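Local coordinates for aryl esterase (Mycobacterium smegmatis, PDB 2Q0Q), which hydrolyses aryl esters as a member of the SGNH hydrolase family and also catalyses acyl transfer to alcohols in aqueous conditions, at residues G9-W14 with G193-E198. Numbering follows the deposited sequence.
Sequences GDSLTW and GIHFTE. With SO4 (sulfate ion), chain U.
Leu12 lays its CD2 methyl over one face of the Phe196 ring, a CH-pi contact 4.0 Å from CD2 to the ring centroid. The methyl sits offset toward the rim, nearest CE2. The two side chains cross at about a right angle. CD2 also touches the backbone of residues 193-198, lying 3.5 Å from Ile194 O. Leu12 CG is anti to its own carbonyl carbon (chi1 -55°), which carries the branched end across to residues 194-196.

Beside this apolar patch, Ser11 points at the rim of the His195 imidazole. Ser11 OG lies near the ring plane, 3.0 Å from His195 NE2. A sulfate ion, probably from the crystallisation liquor, is held by both residues. Ser11 OG donates to sulfate O2 at 2.8 Å. His195 NE2 donates to sulfate O4 at 2.8 Å, with an N-H...O angle of 147°. Ala55 N, Asn94 ND2 and Lys97 NZ also bind the ion.

Ile194 CG2 covers one face of the imidazole, 3.5 Å above its centre. The other ring nitrogen, ND1, is hydrogen-bonded to Asp192 OD2, which helps set the ring's rotation. Asp10 caps helix 11-14: its OD1 accepts from Leu12 N at 3.0 Å. This short helix starts one residue after strand 3-9 of the parallel sheet and carries Ser11.

The geometry of Ser11, His195 and Asp192 is consistent with a Ser-His-Asp catalytic triad, as in other SGNH hydrolases. The serine of the Gly-Asp-Ser-Leu (GDSL) motif, facing a histidine just before the C-terminal helix, is characteristic of the SGNH hydrolase active site.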
ATOM      1  N   GLY G   9      25.323   8.018  11.558  1.00 18.18           N
ATOM      2  CA  GLY G   9      26.065   7.783  10.323  1.00 17.92           C
ATOM      3  C   GLY G   9      25.987   6.389   9.731  1.00 17.02           C
ATOM      4  O   GLY G   9      25.083   5.595  10.063  1.00 17.61           O
ATOM      5  N   ASP G  10      26.944   6.113   8.845  1.00 17.29           N
ATOM      6  CA  ASP G  10      26.972   4.886   8.064  1.00 17.71           C
ATOM      7  C   ASP G  10      28.248   4.120   8.470  1.00 18.13           C
ATOM      8  O   ASP G  10      28.681   4.235   9.618  1.00 19.08           O
ATOM      9  CB  ASP G  10      26.859   5.217   6.556  1.00 18.26           C
ATOM     10  CG  ASP G  10      27.884   6.252   6.104  1.00 19.03           C
ATOM     11  OD1 ASP G  10      28.959   6.264   6.722  1.00 16.80           O
ATOM     12  OD2 ASP G  10      27.612   7.013   5.137  1.00 18.81           O
ATOM     13  N   SER G  11      28.818   3.317   7.574  1.00 18.74           N
ATOM     14  CA  SER G  11      30.016   2.537   7.874  1.00 19.05           C
ATOM     15  C   SER G  11      31.141   3.442   8.359  1.00 18.94           C
ATOM     16  O   SER G  11      31.967   3.033   9.162  1.00 19.84           O
ATOM     17  CB  SER G  11      30.494   1.791   6.625  1.00 19.24           C
ATOM     18  OG  SER G  11      30.641   2.699   5.536  1.00 20.08           O
ATOM     19  N   LEU G  12      31.183   4.674   7.864  1.00 19.46           N
ATOM     20  CA  LEU G  12      32.256   5.594   8.228  1.00 19.81           C
ATOM     21  C   LEU G  12      32.146   5.965   9.707  1.00 19.87           C
ATOM     22  O   LEU G  12      33.152   6.195  10.357  1.00 20.97           O
ATOM     23  CB  LEU G  12      32.235   6.845   7.349  1.00 19.73           C
ATOM     24  CG  LEU G  12      32.281   6.626   5.828  1.00 19.71           C
ATOM     25  CD1 LEU G  12      32.118   7.971   5.162  1.00 21.83           C
ATOM     26  CD2 LEU G  12      33.525   5.901   5.326  1.00 20.16           C
ATOM     27  N   THR G  13      30.916   6.006  10.230  1.00 19.83           N
ATOM     28  CA  THR G  13      30.674   6.283  11.628  1.00 19.69           C
ATOM     29  C   THR G  13      30.772   5.001  12.451  1.00 20.04           C
ATOM     30  O   THR G  13      31.357   4.998  13.535  1.00 20.72           O
ATOM     31  CB  THR G  13      29.280   6.915  11.831  1.00 19.84           C
ATOM     32  OG1 THR G  13      29.235   8.183  11.174  1.00 20.17           O
ATOM     33  CG2 THR G  13      28.945   7.106  13.315  1.00 19.72           C
ATOM     34  N   TRP G  14      30.246   3.908  11.914  1.00 19.04           N
ATOM     35  CA  TRP G  14      30.418   2.589  12.559  1.00 19.57           C
ATOM     36  C   TRP G  14      31.872   2.214  12.762  1.00 20.57           C
ATOM     37  O   TRP G  14      32.252   1.725  13.824  1.00 20.98           O
ATOM     38  CB  TRP G  14      29.736   1.485  11.740  1.00 19.10           C
ATOM     39  CG  TRP G  14      29.719   0.133  12.411  1.00 19.44           C
ATOM     40  CD1 TRP G  14      28.996  -0.224  13.507  1.00 20.71           C
ATOM     41  CD2 TRP G  14      30.452  -1.023  12.015  1.00 20.48           C
ATOM     42  NE1 TRP G  14      29.239  -1.532  13.833  1.00 19.73           N
ATOM     43  CE2 TRP G  14      30.113  -2.058  12.914  1.00 16.06           C
ATOM     44  CE3 TRP G  14      31.347  -1.296  10.985  1.00 19.20           C
ATOM     45  CZ2 TRP G  14      30.665  -3.344  12.820  1.00 19.60           C
ATOM     46  CZ3 TRP G  14      31.880  -2.579  10.881  1.00 19.83           C
ATOM     47  CH2 TRP G  14      31.530  -3.586  11.796  1.00 19.49           C
ATOM     48  N   GLY G 193      38.876   2.370  -1.337  1.00 20.58           N
ATOM     49  CA  GLY G 193      38.451   3.616  -2.013  1.00 19.70           C
ATOM     50  C   GLY G 193      37.178   4.206  -1.426  1.00 20.11           C
ATOM     51  O   GLY G 193      36.657   5.216  -1.939  1.00 19.59           O
ATOM     52  N   ILE G 194      36.688   3.580  -0.356  1.00 19.50           N
ATOM     53  CA  ILE G 194      35.431   3.964   0.264  1.00 18.96           C
ATOM     54  C   ILE G 194      35.603   4.334   1.737  1.00 19.23           C
ATOM     55  O   ILE G 194      35.083   5.360   2.190  1.00 19.35           O
ATOM     56  CB  ILE G 194      34.385   2.807   0.168  1.00 19.01           C
ATOM     57  CG1 ILE G 194      34.171   2.372  -1.292  1.00 18.75           C
ATOM     58  CG2 ILE G 194      33.063   3.220   0.866  1.00 18.78           C
ATOM     59  CD1 ILE G 194      33.473   1.021  -1.437  1.00 18.98           C
ATOM     60  N   HIS G 195      36.300   3.485   2.492  1.00 18.98           N
ATOM     61  CA  HIS G 195      36.351   3.618   3.935  1.00 18.76           C
ATOM     62  C   HIS G 195      37.646   4.271   4.397  1.00 19.04           C
ATOM     63  O   HIS G 195      38.496   4.641   3.562  1.00 19.85           O
ATOM     64  CB  HIS G 195      36.063   2.254   4.591  1.00 19.22           C
ATOM     65  CG  HIS G 195      34.733   1.690   4.197  1.00 18.00           C
ATOM     66  ND1 HIS G 195      34.589   0.758   3.190  1.00 20.06           N
ATOM     67  CD2 HIS G 195      33.475   1.961   4.638  1.00 17.88           C
ATOM     68  CE1 HIS G 195      33.308   0.464   3.041  1.00 16.85           C
ATOM     69  NE2 HIS G 195      32.607   1.185   3.902  1.00 18.55           N
ATOM     70  N   PHE G 196      37.747   4.465   5.713  1.00 18.96           N
ATOM     71  CA  PHE G 196      38.798   5.291   6.309  1.00 18.40           C
ATOM     72  C   PHE G 196      39.956   4.477   6.805  1.00 19.32           C
ATOM     73  O   PHE G 196      39.786   3.400   7.336  1.00 19.62           O
ATOM     74  CB  PHE G 196      38.328   6.109   7.510  1.00 17.91           C
ATOM     75  CG  PHE G 196      37.326   7.201   7.206  1.00 18.34           C
ATOM     76  CD1 PHE G 196      36.615   7.792   8.255  1.00 18.22           C
ATOM     77  CD2 PHE G 196      37.097   7.667   5.906  1.00 18.63           C
ATOM     78  CE1 PHE G 196      35.694   8.836   8.018  1.00 18.08           C
ATOM     79  CE2 PHE G 196      36.167   8.684   5.663  1.00 17.29           C
ATOM     80  CZ  PHE G 196      35.450   9.264   6.725  1.00 18.17           C
ATOM     81  N   THR G 197      41.143   5.050   6.673  1.00 19.41           N
ATOM     82  CA  THR G 197      42.325   4.552   7.368  1.00 20.46           C
ATOM     83  C   THR G 197      42.255   4.944   8.837  1.00 20.90           C
ATOM     84  O   THR G 197      41.364   5.700   9.260  1.00 21.88           O
ATOM     85  CB  THR G 197      43.609   5.150   6.807  1.00 19.83           C
ATOM     86  OG1 THR G 197      43.519   6.581   6.854  1.00 21.70           O
ATOM     87  CG2 THR G 197      43.817   4.677   5.374  1.00 17.74           C
ATOM     88  N   GLU G 198      43.178   4.405   9.627  1.00 21.47           N
ATOM     89  CA  GLU G 198      43.294   4.813  11.029  1.00 22.43           C
ATOM     90  C   GLU G 198      43.583   6.312  11.168  1.00 22.89           C
ATOM     91  O   GLU G 198      43.015   6.961  12.064  1.00 22.49           O
ATOM     92  CB  GLU G 198      44.414   4.047  11.717  1.00 22.85           C
ATOM     93  CG  GLU G 198      44.133   2.561  11.870  1.00 26.19           C
ATOM     94  CD  GLU G 198      45.306   1.818  12.503  1.00 26.40           C
ATOM     95  OE1 GLU G 198      46.462   1.925  11.990  1.00 32.69           O
ATOM     96  OE2 GLU G 198      45.023   1.123  13.505  1.00 33.69           O
TER
HETATM   97  S   SO4 U1830      28.903   1.177   2.945  1.00 24.38           S
HETATM   98  O1  SO4 U1830      29.480   2.024   1.836  1.00 22.17           O
HETATM   99  O2  SO4 U1830      28.427   2.064   4.033  1.00 22.58           O
HETATM  100  O3  SO4 U1830      27.925   0.272   2.312  1.00 22.41           O
HETATM  101  O4  SO4 U1830      29.992   0.375   3.513  1.00 21.89           O